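PDB 7AHB: phthiocerol synthesis polyketide synthase type I PpsC from Mycobacterium tuberculosis, which builds part of the phthiocerol chain as a type I polyketide synthase, its acyltransferase domain probably selecting the extender unit and loading it onto the acyl carrier protein. Local coordinates for residues V52-G57 against I135-G140; A188-Y193 against D217-K222; G199-P204 against R295-F300. All blocks are in the same frame, centred on the assembly; numbering follows the deposited sequence.

Contact 1: V52-G57 against I135-G140; sequences VYSGRG and IGHSMG
I135 lies beside V52 as its parallel neighbour, and its carbonyl O receives the backbone N of Y53 at 2.9 Å. On the same face of the sheet the two side chains touch lightly, V52 CG2 against I135 CB, and helix 300-308 covers them both through I304. G136 pairs with Y53, whose ring turns to the other face, runs out over helix 141-147 and hydrogen-bonds through OH to T121. Beyond the strands the pairing goes on for one more bond, H137 N to Y53 O at 2.8 Å and nearly straight. The imidazole of H137 has CG anti to the backbone N (chi1 169°), which brings ND1 over the turn to accept the N-H of G55 at 3.3 Å, the donor tilted 27° out of the ring plane. R56 NH1 comes to the edge of that ring, 3.9 Å from CE1. S138 follows with a positive phi of 52°; its OG lies 3.0 Å from R56 NH2, at the edge of the guanidinium, and is hydrogen-bonded to H240. M139 then leads to G140, whose CA sits 3.4 Å from S54 O, an approach that a bare glycine allows. The sequence G-H-S-M-G, the positive phi of S138 and its bond to H240 are consistent with the nucleophile elbow of an acyltransferase, set between a parallel strand and the helix that follows.

Contact 2: A188-Y193 against D217-K222; sequences ALIADY and DELIDK
L219 fills the middle of this contact, its two methyls dividing the work. CD2 sits over one face of the Y193 ring, 3.7 Å from the centroid and displaced toward the rim, a CH-pi contact whose shortest approach is 3.5 Å to CE1. The same methyl meets L189 CG at 4.0 Å, while CD1 reaches I190 CG2, so one leucine is wedged among three side chains of 188-193. After I190 leaves the helix, a type I turn from I190 to Y193, closed by the bond from Y193 N to I190 O, brings the phenol back toward helix 213-225, while L189 reaches over from the end of its own helix. Toward solvent the contact thins. Y193 OH gives its hydrogen to E218 OE2 at 2.6 Å, with the carboxylate turned 81° from the ring and met from above its plane. E218 reaches the hydroxyl on an extended chain, and this short bond ties the outer end of the ring to the helix. One turn further along the same exposed side, K222 brings only its aliphatic part into play, CD lying 4.1 Å from L189 CD1, and its chain then bends at chi3 and chi4. Beneath the buried side, L219 and I190 both rest on I209 of strand 207-211 and on V196, and L189 touches L179 of strand 175-179; the end of helix 183-189 and helix 213-225 thus pack together against the four-stranded antiparallel sheet.

Contact 3: G199-P204 against R295-F300; sequences GIYASP and RNPVRF
The backbones of G199-A202 and P297-F300 run nearly parallel, 13° apart, and a single bridge joins I200 to V298: V298 N donates to G199 O at 2.8 Å, and V298 O accepts from Y201 N at 2.9 Å. I200 and V298 point the same way and pack side by side, CG1 of the isoleucine 3.7 Å from CB of the valine. Across the backbone from them Y201 lies alongside R299. The arginine bends at chi2 (-93°), which brings the face of its guanidinium against Y201 CE2, 3.6 Å from R299 NH1, the two planes 23° apart. P297 CB meets the same ring carbon at 3.8 Å, so CE2 touches both the proline and the arginine. Farther on, F300 turns its ring edge to A202 O, with CD2 at 3.4 Å, and the ring also meets H137 edge-to-face. On the strand's other side G199 and I200 both face V208 in a classic beta bulge. The chemistry is mixed: two backbone bonds set the alignment, aliphatic packing fills the inner side, and the near-parallel guanidinium and phenol probably gain mainly dispersion energy.

Overall arrangement
From the N terminus, contact 1 comes first: it closes a loop of 77 mostly helical residues between strands 49-53 and 133-136, neighbours in the five-stranded parallel sheet. Contact 2 opens where helix 183-189 ends and closes over two strands of the antiparallel sheet at helix 213-225. Contact 3 starts inside that loop, on strand 197-201, and ends far beyond it at 295-300, so contacts 2 and 3 cross, whereas contact 1 precedes both. Contacts 1 and 3 touch, with I200, V298 and F300 against H137 and S138; contact 2 stands apart, its centre about 25 Å from that of contact 1. Contact 3 joins an antiparallel edge strand to the loop before helix 300-308, which packs on the parallel sheet.

Contact 1: V52-G57 against I135-G140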
ATOM      1  N   VAL A  52      -7.564  -1.843   2.115  1.00 18.23           N
ATOM      2  CA  VAL A  52      -6.586  -0.812   1.762  1.00 18.18           C
ATOM      3  C   VAL A  52      -5.195  -1.441   1.739  1.00 17.12           C
ATOM      4  O   VAL A  52      -4.729  -1.970   2.760  1.00 17.09           O
ATOM      5  CB  VAL A  52      -6.630   0.360   2.750  1.00 18.22           C
ATOM      6  CG1 VAL A  52      -5.506   1.339   2.462  1.00 20.13           C
ATOM      7  CG2 VAL A  52      -8.013   1.049   2.712  1.00 18.68           C
ATOM      8  N   TYR A  53      -4.511  -1.331   0.596  1.00 16.42           N
ATOM      9  CA  TYR A  53      -3.194  -1.937   0.402  1.00 16.31           C
ATOM     10  C   TYR A  53      -2.145  -0.832   0.451  1.00 19.82           C
ATOM     11  O   TYR A  53      -2.125   0.059  -0.408  1.00 17.98           O
ATOM     12  CB  TYR A  53      -3.153  -2.720  -0.906  1.00 15.91           C
ATOM     13  CG  TYR A  53      -4.073  -3.918  -0.841  1.00 16.70           C
ATOM     14  CD1 TYR A  53      -5.417  -3.803  -1.162  1.00 19.01           C
ATOM     15  CD2 TYR A  53      -3.616  -5.132  -0.388  1.00 16.32           C
ATOM     16  CE1 TYR A  53      -6.265  -4.883  -1.088  1.00 15.06           C
ATOM     17  CE2 TYR A  53      -4.460  -6.225  -0.294  1.00 18.35           C
ATOM     18  CZ  TYR A  53      -5.784  -6.090  -0.647  1.00 15.92           C
ATOM     19  OH  TYR A  53      -6.630  -7.167  -0.550  1.00 15.24           O
ATOM     20  N   SER A  54      -1.301  -0.878   1.481  1.00 19.06           N
ATOM     21  CA  SER A  54      -0.284   0.130   1.689  1.00 23.97           C
ATOM     22  C   SER A  54       0.881  -0.091   0.737  1.00 23.20           C
ATOM     23  O   SER A  54       1.133  -1.203   0.265  1.00 21.83           O
ATOM     24  CB  SER A  54       0.213   0.094   3.129  1.00 24.71           C
ATOM     25  OG  SER A  54       1.272   1.005   3.297  1.00 26.09           O
ATOM     26  N   GLY A  55       1.600   0.982   0.475  1.00 22.52           N
ATOM     27  CA  GLY A  55       2.759   0.941  -0.383  1.00 26.61           C
ATOM     28  C   GLY A  55       4.077   0.801   0.335  1.00 27.13           C
ATOM     29  O   GLY A  55       5.129   0.711  -0.310  1.00 30.93           O
ATOM     30  N   ARG A  56       4.067   0.777   1.659  1.00 36.41           N
ATOM     31  CA  ARG A  56       5.300   0.719   2.430  1.00 36.63           C
ATOM     32  C   ARG A  56       5.549  -0.696   2.933  1.00 35.80           C
ATOM     33  O   ARG A  56       4.639  -1.367   3.434  1.00 37.20           O
ATOM     34  CB  ARG A  56       5.253   1.677   3.625  1.00 40.75           C
ATOM     35  CG  ARG A  56       5.378   3.177   3.316  1.00 44.48           C
ATOM     36  CD  ARG A  56       6.679   3.543   2.562  1.00 39.94           C
ATOM     37  NE  ARG A  56       6.424   3.591   1.108  1.00 43.56           N
ATOM     38  CZ  ARG A  56       5.628   4.490   0.496  1.00 46.29           C
ATOM     39  NH1 ARG A  56       5.018   5.437   1.216  1.00 44.74           N
ATOM     40  NH2 ARG A  56       5.436   4.449  -0.841  1.00 42.08           N
ATOM     41  N   GLY A  57       6.799  -1.143   2.817  1.00 37.82           N
ATOM     42  CA  GLY A  57       7.205  -2.386   3.452  1.00 36.05           C
ATOM     43  C   GLY A  57       7.403  -2.154   4.937  1.00 35.40           C
ATOM     44  O   GLY A  57       8.041  -1.177   5.341  1.00 33.61           O
ATOM     45  N   ILE A 135      -8.636  -0.187  -2.313  1.00 15.71           N
ATOM     46  CA  ILE A 135      -7.861   1.022  -2.548  1.00 16.04           C
ATOM     47  C   ILE A 135      -6.398   0.638  -2.446  1.00 15.45           C
ATOM     48  O   ILE A 135      -6.009  -0.018  -1.475  1.00 14.63           O
ATOM     49  CB  ILE A 135      -8.189   2.121  -1.524  1.00 16.45           C
ATOM     50  CG1 ILE A 135      -9.548   2.713  -1.807  1.00 17.94           C
ATOM     51  CG2 ILE A 135      -7.129   3.218  -1.583  1.00 17.48           C
ATOM     52  CD1 ILE A 135     -10.051   3.640  -0.702  1.00 18.96           C
ATOM     53  N   GLY A 136      -5.614   0.984  -3.474  1.00 18.24           N
ATOM     54  CA  GLY A 136      -4.173   0.823  -3.426  1.00 21.58           C
ATOM     55  C   GLY A 136      -3.427   2.136  -3.211  1.00 18.56           C
ATOM     56  O   GLY A 136      -3.606   3.097  -3.955  1.00 21.36           O
ATOM     57  N   HIS A 137      -2.627   2.182  -2.160  1.00 14.30           N
ATOM     58  CA  HIS A 137      -1.810   3.329  -1.768  1.00 12.58           C
ATOM     59  C   HIS A 137      -0.415   3.116  -2.334  1.00 16.54           C
ATOM     60  O   HIS A 137       0.240   2.132  -2.001  1.00 12.89           O
ATOM     61  CB  HIS A 137      -1.802   3.424  -0.241  1.00 15.23           C
ATOM     62  CG  HIS A 137      -0.805   4.377   0.340  1.00 16.21           C
ATOM     63  ND1 HIS A 137       0.546   4.106   0.381  1.00 21.19           N
ATOM     64  CD2 HIS A 137      -0.973   5.544   1.006  1.00 16.65           C
ATOM     65  CE1 HIS A 137       1.174   5.093   0.994  1.00 19.57           C
ATOM     66  NE2 HIS A 137       0.275   5.981   1.377  1.00 21.02           N
ATOM     67  N   SER A 138       0.014   4.016  -3.209  1.00 16.80           N
ATOM     68  CA  SER A 138       1.328   3.969  -3.843  1.00 16.87           C
ATOM     69  C   SER A 138       1.513   2.579  -4.457  1.00 20.09           C
ATOM     70  O   SER A 138       0.611   2.077  -5.147  1.00 19.60           O
ATOM     71  CB  SER A 138       2.385   4.389  -2.801  1.00 17.84           C
ATOM     72  OG  SER A 138       3.689   4.232  -3.322  1.00 13.53           O
ATOM     73  N   MET A 139       2.647   1.922  -4.247  1.00 19.84           N
ATOM     74  CA  MET A 139       2.884   0.662  -4.938  1.00 21.97           C
ATOM     75  C   MET A 139       1.886  -0.415  -4.517  1.00 21.43           C
ATOM     76  O   MET A 139       1.757  -1.431  -5.196  1.00 20.16           O
ATOM     77  CB  MET A 139       4.306   0.140  -4.680  1.00 25.51           C
ATOM     78  CG  MET A 139       5.401   1.177  -4.553  1.00 28.90           C
ATOM     79  SD  MET A 139       5.877   2.178  -6.023  1.00 44.64           S
ATOM     80  CE  MET A 139       6.836   3.410  -5.172  1.00 25.57           C
ATOM     81  N   GLY A 140       1.191  -0.226  -3.404  1.00 15.68           N
ATOM     82  CA  GLY A 140       0.136  -1.139  -3.015  1.00 18.35           C
ATOM     83  C   GLY A 140      -1.004  -1.257  -4.016  1.00 18.18           C
ATOM     84  O   GLY A 140      -1.837  -2.159  -3.865  1.00 14.68           O
TER

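Contact 2: A188-Y193 against D217-K222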
ATOM      1  N   ALA A 188       3.281  25.173  -0.806  1.00 20.24           N
ATOM      2  CA  ALA A 188       3.946  26.425  -0.467  1.00 21.37           C
ATOM      3  C   ALA A 188       5.361  26.155   0.040  1.00 21.74           C
ATOM      4  O   ALA A 188       6.328  26.774  -0.414  1.00 22.39           O
ATOM      5  CB  ALA A 188       3.137  27.184   0.582  1.00 22.08           C
ATOM      6  N   LEU A 189       5.495  25.203   0.963  1.00 21.66           N
ATOM      7  CA  LEU A 189       6.801  24.854   1.528  1.00 21.88           C
ATOM      8  C   LEU A 189       7.814  24.501   0.452  1.00 21.67           C
ATOM      9  O   LEU A 189       8.974  24.903   0.532  1.00 22.54           O
ATOM     10  CB  LEU A 189       6.630  23.680   2.483  1.00 21.45           C
ATOM     11  CG  LEU A 189       7.876  23.088   3.153  1.00 21.92           C
ATOM     12  CD1 LEU A 189       8.296  23.973   4.283  1.00 23.30           C
ATOM     13  CD2 LEU A 189       7.577  21.662   3.640  1.00 21.18           C
ATOM     14  N   ILE A 190       7.398  23.761  -0.573  1.00 20.68           N
ATOM     15  CA  ILE A 190       8.338  23.250  -1.566  1.00 21.04           C
ATOM     16  C   ILE A 190       8.350  24.070  -2.858  1.00 21.53           C
ATOM     17  O   ILE A 190       8.935  23.640  -3.851  1.00 22.36           O
ATOM     18  CB  ILE A 190       8.055  21.772  -1.863  1.00 22.97           C
ATOM     19  CG1 ILE A 190       6.707  21.611  -2.557  1.00 21.67           C
ATOM     20  CG2 ILE A 190       8.056  20.955  -0.575  1.00 19.46           C
ATOM     21  CD1 ILE A 190       6.330  20.143  -2.822  1.00 22.61           C
ATOM     22  N   ALA A 191       7.747  25.258  -2.861  1.00 23.00           N
ATOM     23  CA  ALA A 191       7.708  26.049  -4.087  1.00 25.41           C
ATOM     24  C   ALA A 191       9.107  26.323  -4.637  1.00 27.26           C
ATOM     25  O   ALA A 191       9.322  26.271  -5.852  1.00 28.61           O
ATOM     26  CB  ALA A 191       6.970  27.364  -3.829  1.00 25.34           C
ATOM     27  N   ASP A 192      10.068  26.623  -3.771  1.00 26.07           N
ATOM     28  CA  ASP A 192      11.427  26.913  -4.195  1.00 30.82           C
ATOM     29  C   ASP A 192      12.315  25.677  -4.241  1.00 29.73           C
ATOM     30  O   ASP A 192      13.540  25.821  -4.252  1.00 29.12           O
ATOM     31  CB  ASP A 192      12.060  27.956  -3.267  1.00 27.52           C
ATOM     32  CG  ASP A 192      13.321  28.578  -3.853  1.00 33.68           C
ATOM     33  OD1 ASP A 192      13.293  28.968  -5.041  1.00 35.39           O
ATOM     34  OD2 ASP A 192      14.342  28.686  -3.125  1.00 34.00           O
ATOM     35  N   TYR A 193      11.730  24.475  -4.278  1.00 30.72           N
ATOM     36  CA  TYR A 193      12.466  23.208  -4.282  1.00 29.83           C
ATOM     37  C   TYR A 193      12.044  22.413  -5.511  1.00 30.73           C
ATOM     38  O   TYR A 193      11.241  21.473  -5.412  1.00 28.74           O
ATOM     39  CB  TYR A 193      12.206  22.405  -3.004  1.00 28.04           C
ATOM     40  CG  TYR A 193      12.803  23.053  -1.773  1.00 26.73           C
ATOM     41  CD1 TYR A 193      12.138  24.061  -1.108  1.00 28.01           C
ATOM     42  CD2 TYR A 193      14.029  22.634  -1.273  1.00 28.36           C
ATOM     43  CE1 TYR A 193      12.700  24.665   0.011  1.00 31.83           C
ATOM     44  CE2 TYR A 193      14.599  23.240  -0.153  1.00 31.49           C
ATOM     45  CZ  TYR A 193      13.914  24.244   0.485  1.00 29.47           C
ATOM     46  OH  TYR A 193      14.453  24.858   1.607  1.00 35.00           O
ATOM     47  N   ASP A 217      15.675  16.187   4.188  1.00 26.21           N
ATOM     48  CA  ASP A 217      16.124  16.498   5.538  1.00 28.02           C
ATOM     49  C   ASP A 217      16.032  17.991   5.811  1.00 27.88           C
ATOM     50  O   ASP A 217      15.665  18.406   6.919  1.00 29.21           O
ATOM     51  CB  ASP A 217      17.559  16.010   5.749  1.00 29.89           C
ATOM     52  CG  ASP A 217      17.643  14.505   5.913  1.00 30.10           C
ATOM     53  OD1 ASP A 217      16.582  13.857   5.983  1.00 33.36           O
ATOM     54  OD2 ASP A 217      18.766  13.975   5.952  1.00 30.97           O
ATOM     55  N   GLU A 218      16.408  18.815   4.836  1.00 26.80           N
ATOM     56  CA  GLU A 218      16.295  20.263   5.017  1.00 27.87           C
ATOM     57  C   GLU A 218      14.844  20.683   5.244  1.00 26.71           C
ATOM     58  O   GLU A 218      14.555  21.569   6.059  1.00 27.52           O
ATOM     59  CB  GLU A 218      16.893  20.979   3.802  1.00 28.10           C
ATOM     60  CG  GLU A 218      16.531  22.421   3.653  1.00 28.78           C
ATOM     61  CD  GLU A 218      17.293  23.096   2.529  1.00 30.84           C
ATOM     62  OE1 GLU A 218      18.256  22.481   2.036  1.00 36.81           O
ATOM     63  OE2 GLU A 218      16.952  24.258   2.160  1.00 37.23           O
ATOM     64  N   LEU A 219      13.914  20.052   4.540  1.00 24.59           N
ATOM     65  CA  LEU A 219      12.513  20.427   4.670  1.00 23.84           C
ATOM     66  C   LEU A 219      11.910  19.881   5.956  1.00 24.65           C
ATOM     67  O   LEU A 219      11.052  20.536   6.557  1.00 24.19           O
ATOM     68  CB  LEU A 219      11.736  19.926   3.445  1.00 22.36           C
ATOM     69  CG  LEU A 219      12.145  20.641   2.158  1.00 22.40           C
ATOM     70  CD1 LEU A 219      11.578  19.987   0.927  1.00 23.41           C
ATOM     71  CD2 LEU A 219      11.668  22.117   2.232  1.00 22.98           C
ATOM     72  N   ILE A 220      12.343  18.697   6.398  1.00 23.95           N
ATOM     73  CA  ILE A 220      11.911  18.196   7.700  1.00 24.39           C
ATOM     74  C   ILE A 220      12.328  19.171   8.798  1.00 26.06           C
ATOM     75  O   ILE A 220      11.575  19.444   9.741  1.00 26.54           O
ATOM     76  CB  ILE A 220      12.491  16.792   7.963  1.00 24.34           C
ATOM     77  CG1 ILE A 220      11.875  15.762   7.023  1.00 22.75           C
ATOM     78  CG2 ILE A 220      12.283  16.400   9.409  1.00 25.27           C
ATOM     79  CD1 ILE A 220      12.498  14.369   7.173  1.00 22.73           C
ATOM     80  N   ASP A 221      13.552  19.679   8.716  1.00 28.29           N
ATOM     81  CA  ASP A 221      14.001  20.608   9.742  1.00 30.13           C
ATOM     82  C   ASP A 221      13.178  21.888   9.709  1.00 30.13           C
ATOM     83  O   ASP A 221      12.752  22.382  10.758  1.00 32.95           O
ATOM     84  CB  ASP A 221      15.482  20.922   9.573  1.00 31.32           C
ATOM     85  CG  ASP A 221      16.017  21.758  10.719  1.00 34.24           C
ATOM     86  OD1 ASP A 221      16.104  21.229  11.851  1.00 35.20           O
ATOM     87  OD2 ASP A 221      16.289  22.950  10.494  1.00 37.73           O
ATOM     88  N   LYS A 222      12.924  22.430   8.516  1.00 30.28           N
ATOM     89  CA  LYS A 222      12.157  23.673   8.431  1.00 32.50           C
ATOM     90  C   LYS A 222      10.766  23.508   9.038  1.00 29.99           C
ATOM     91  O   LYS A 222      10.309  24.367   9.808  1.00 31.36           O
ATOM     92  CB  LYS A 222      12.071  24.140   6.982  1.00 30.22           C
ATOM     93  CG  LYS A 222      11.397  25.511   6.825  1.00 34.21           C
ATOM     94  CD  LYS A 222      11.601  26.078   5.422  1.00 33.92           C
ATOM     95  CE  LYS A 222      12.745  27.067   5.361  1.00 33.30           C
ATOM     96  NZ  LYS A 222      12.339  28.425   5.831  1.00 39.57           N
TER

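Contact 3: G199-P204 against R295-F300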
ATOM      1  N   GLY A 199       4.281  14.023  -2.861  1.00 14.46           N
ATOM      2  CA  GLY A 199       4.243  12.618  -3.238  1.00 14.68           C
ATOM      3  C   GLY A 199       2.954  11.900  -2.912  1.00 15.38           C
ATOM      4  O   GLY A 199       2.458  11.102  -3.723  1.00 15.33           O
ATOM      5  N   ILE A 200       2.394  12.175  -1.738  1.00 15.73           N
ATOM      6  CA  ILE A 200       1.171  11.512  -1.300  1.00 15.07           C
ATOM      7  C   ILE A 200       0.268  12.542  -0.648  1.00 19.14           C
ATOM      8  O   ILE A 200       0.678  13.225   0.296  1.00 16.43           O
ATOM      9  CB  ILE A 200       1.438  10.354  -0.318  1.00 15.71           C
ATOM     10  CG1 ILE A 200       2.378   9.324  -0.963  1.00 17.41           C
ATOM     11  CG2 ILE A 200       0.114   9.689   0.104  1.00 19.25           C
ATOM     12  CD1 ILE A 200       2.663   8.106  -0.081  1.00 17.74           C
ATOM     13  N   TYR A 201      -0.970  12.641  -1.137  1.00 14.29           N
ATOM     14  CA  TYR A 201      -2.025  13.348  -0.408  1.00 16.21           C
ATOM     15  C   TYR A 201      -2.525  12.366   0.644  1.00 20.27           C
ATOM     16  O   TYR A 201      -3.366  11.505   0.346  1.00 18.96           O
ATOM     17  CB  TYR A 201      -3.152  13.777  -1.337  1.00 17.04           C
ATOM     18  CG  TYR A 201      -2.759  14.693  -2.475  1.00 17.41           C
ATOM     19  CD1 TYR A 201      -2.775  16.063  -2.322  1.00 16.28           C
ATOM     20  CD2 TYR A 201      -2.391  14.176  -3.704  1.00 21.62           C
ATOM     21  CE1 TYR A 201      -2.426  16.907  -3.371  1.00 21.34           C
ATOM     22  CE2 TYR A 201      -2.047  14.999  -4.766  1.00 20.16           C
ATOM     23  CZ  TYR A 201      -2.073  16.365  -4.596  1.00 18.99           C
ATOM     24  OH  TYR A 201      -1.737  17.171  -5.646  1.00 18.43           O
ATOM     25  N   ALA A 202      -1.993  12.461   1.872  1.00 16.67           N
ATOM     26  CA  ALA A 202      -2.291  11.419   2.851  1.00 19.01           C
ATOM     27  C   ALA A 202      -3.652  11.620   3.522  1.00 19.95           C
ATOM     28  O   ALA A 202      -4.400  10.657   3.737  1.00 19.35           O
ATOM     29  CB  ALA A 202      -1.195  11.352   3.904  1.00 20.27           C
ATOM     30  N   SER A 203      -3.982  12.835   3.860  1.00 19.84           N
ATOM     31  CA  SER A 203      -5.214  13.162   4.551  1.00 21.12           C
ATOM     32  C   SER A 203      -5.399  14.670   4.443  1.00 21.52           C
ATOM     33  O   SER A 203      -4.541  15.359   3.868  1.00 22.74           O
ATOM     34  CB  SER A 203      -5.157  12.729   6.004  1.00 20.08           C
ATOM     35  OG  SER A 203      -4.326  13.585   6.747  1.00 19.83           O
ATOM     36  N   PRO A 204      -6.476  15.228   5.000  1.00 27.20           N
ATOM     37  CA  PRO A 204      -6.599  16.698   5.010  1.00 26.48           C
ATOM     38  C   PRO A 204      -5.535  17.365   5.847  1.00 28.44           C
ATOM     39  O   PRO A 204      -5.340  18.582   5.719  1.00 27.15           O
ATOM     40  CB  PRO A 204      -8.001  16.951   5.588  1.00 25.94           C
ATOM     41  CG  PRO A 204      -8.732  15.630   5.451  1.00 26.99           C
ATOM     42  CD  PRO A 204      -7.661  14.557   5.574  1.00 24.77           C
ATOM     43  N   ARG A 295       4.934   7.438 -10.806  1.00 20.52           N
ATOM     44  CA  ARG A 295       5.332   8.827 -10.992  1.00 18.18           C
ATOM     45  C   ARG A 295       4.333   9.808 -10.414  1.00 22.07           C
ATOM     46  O   ARG A 295       4.743  10.797  -9.809  1.00 18.37           O
ATOM     47  CB  ARG A 295       5.519   9.123 -12.481  1.00 22.85           C
ATOM     48  CG  ARG A 295       5.600  10.589 -12.838  1.00 26.28           C
ATOM     49  CD  ARG A 295       6.860  11.233 -12.281  1.00 26.12           C
ATOM     50  NE  ARG A 295       6.959  12.678 -12.546  1.00 29.83           N
ATOM     51  CZ  ARG A 295       6.504  13.627 -11.720  1.00 29.40           C
ATOM     52  NH1 ARG A 295       5.889  13.320 -10.567  1.00 26.20           N
ATOM     53  NH2 ARG A 295       6.654  14.894 -12.046  1.00 32.75           N
ATOM     54  N   ASN A 296       3.036   9.566 -10.616  1.00 16.49           N
ATOM     55  CA  ASN A 296       2.011  10.495 -10.174  1.00 19.01           C
ATOM     56  C   ASN A 296       1.937  10.550  -8.652  1.00 19.82           C
ATOM     57  O   ASN A 296       2.257   9.561  -7.967  1.00 15.38           O
ATOM     58  CB  ASN A 296       0.643  10.083 -10.729  1.00 18.82           C
ATOM     59  CG  ASN A 296       0.420  10.572 -12.143  1.00 21.03           C
ATOM     60  OD1 ASN A 296       1.350  11.043 -12.793  1.00 18.61           O
ATOM     61  ND2 ASN A 296      -0.815  10.450 -12.634  1.00 16.84           N
ATOM     62  N   PRO A 297       1.507  11.694  -8.099  1.00 16.78           N
ATOM     63  CA  PRO A 297       1.222  11.744  -6.659  1.00 17.01           C
ATOM     64  C   PRO A 297       0.074  10.808  -6.314  1.00 19.16           C
ATOM     65  O   PRO A 297      -0.777  10.505  -7.157  1.00 20.96           O
ATOM     66  CB  PRO A 297       0.856  13.209  -6.410  1.00 20.26           C
ATOM     67  CG  PRO A 297       0.358  13.690  -7.722  1.00 21.10           C
ATOM     68  CD  PRO A 297       1.173  12.969  -8.776  1.00 19.30           C
ATOM     69  N   VAL A 298       0.079  10.339  -5.067  1.00 18.86           N
ATOM     70  CA  VAL A 298      -0.848   9.316  -4.594  1.00 15.17           C
ATOM     71  C   VAL A 298      -2.076  10.013  -4.024  1.00 15.32           C
ATOM     72  O   VAL A 298      -1.980  10.726  -3.026  1.00 15.86           O
ATOM     73  CB  VAL A 298      -0.197   8.417  -3.531  1.00 17.01           C
ATOM     74  CG1 VAL A 298      -1.232   7.404  -3.001  1.00 15.44           C
ATOM     75  CG2 VAL A 298       1.030   7.705  -4.076  1.00 15.55           C
ATOM     76  N   ARG A 299      -3.232   9.811  -4.648  1.00 19.55           N
ATOM     77  CA  ARG A 299      -4.468  10.488  -4.229  1.00 18.00           C
ATOM     78  C   ARG A 299      -5.181   9.689  -3.134  1.00 18.44           C
ATOM     79  O   ARG A 299      -6.329   9.258  -3.268  1.00 17.75           O
ATOM     80  CB  ARG A 299      -5.374  10.693  -5.430  1.00 16.49           C
ATOM     81  CG  ARG A 299      -4.729  11.345  -6.614  1.00 17.31           C
ATOM     82  CD  ARG A 299      -4.913  12.854  -6.603  1.00 21.05           C
ATOM     83  NE  ARG A 299      -4.136  13.496  -7.658  1.00 21.00           N
ATOM     84  CZ  ARG A 299      -4.062  14.808  -7.847  1.00 24.77           C
ATOM     85  NH1 ARG A 299      -4.767  15.643  -7.085  1.00 24.56           N
ATOM     86  NH2 ARG A 299      -3.293  15.280  -8.822  1.00 25.58           N
ATOM     87  N   PHE A 300      -4.467   9.487  -2.029  1.00 15.22           N
ATOM     88  CA  PHE A 300      -4.959   8.596  -0.981  1.00 15.12           C
ATOM     89  C   PHE A 300      -6.091   9.244  -0.209  1.00 16.79           C
ATOM     90  O   PHE A 300      -7.114   8.617   0.028  1.00 15.64           O
ATOM     91  CB  PHE A 300      -3.829   8.186  -0.023  1.00 15.35           C
ATOM     92  CG  PHE A 300      -4.253   7.195   1.014  1.00 15.39           C
ATOM     93  CD1 PHE A 300      -4.649   5.917   0.650  1.00 15.37           C
ATOM     94  CD2 PHE A 300      -4.277   7.531   2.340  1.00 18.76           C
ATOM     95  CE1 PHE A 300      -5.059   5.006   1.600  1.00 14.99           C
ATOM     96  CE2 PHE A 300      -4.689   6.625   3.298  1.00 18.60           C
ATOM     97  CZ  PHE A 300      -5.079   5.364   2.929  1.00 17.34           C
TER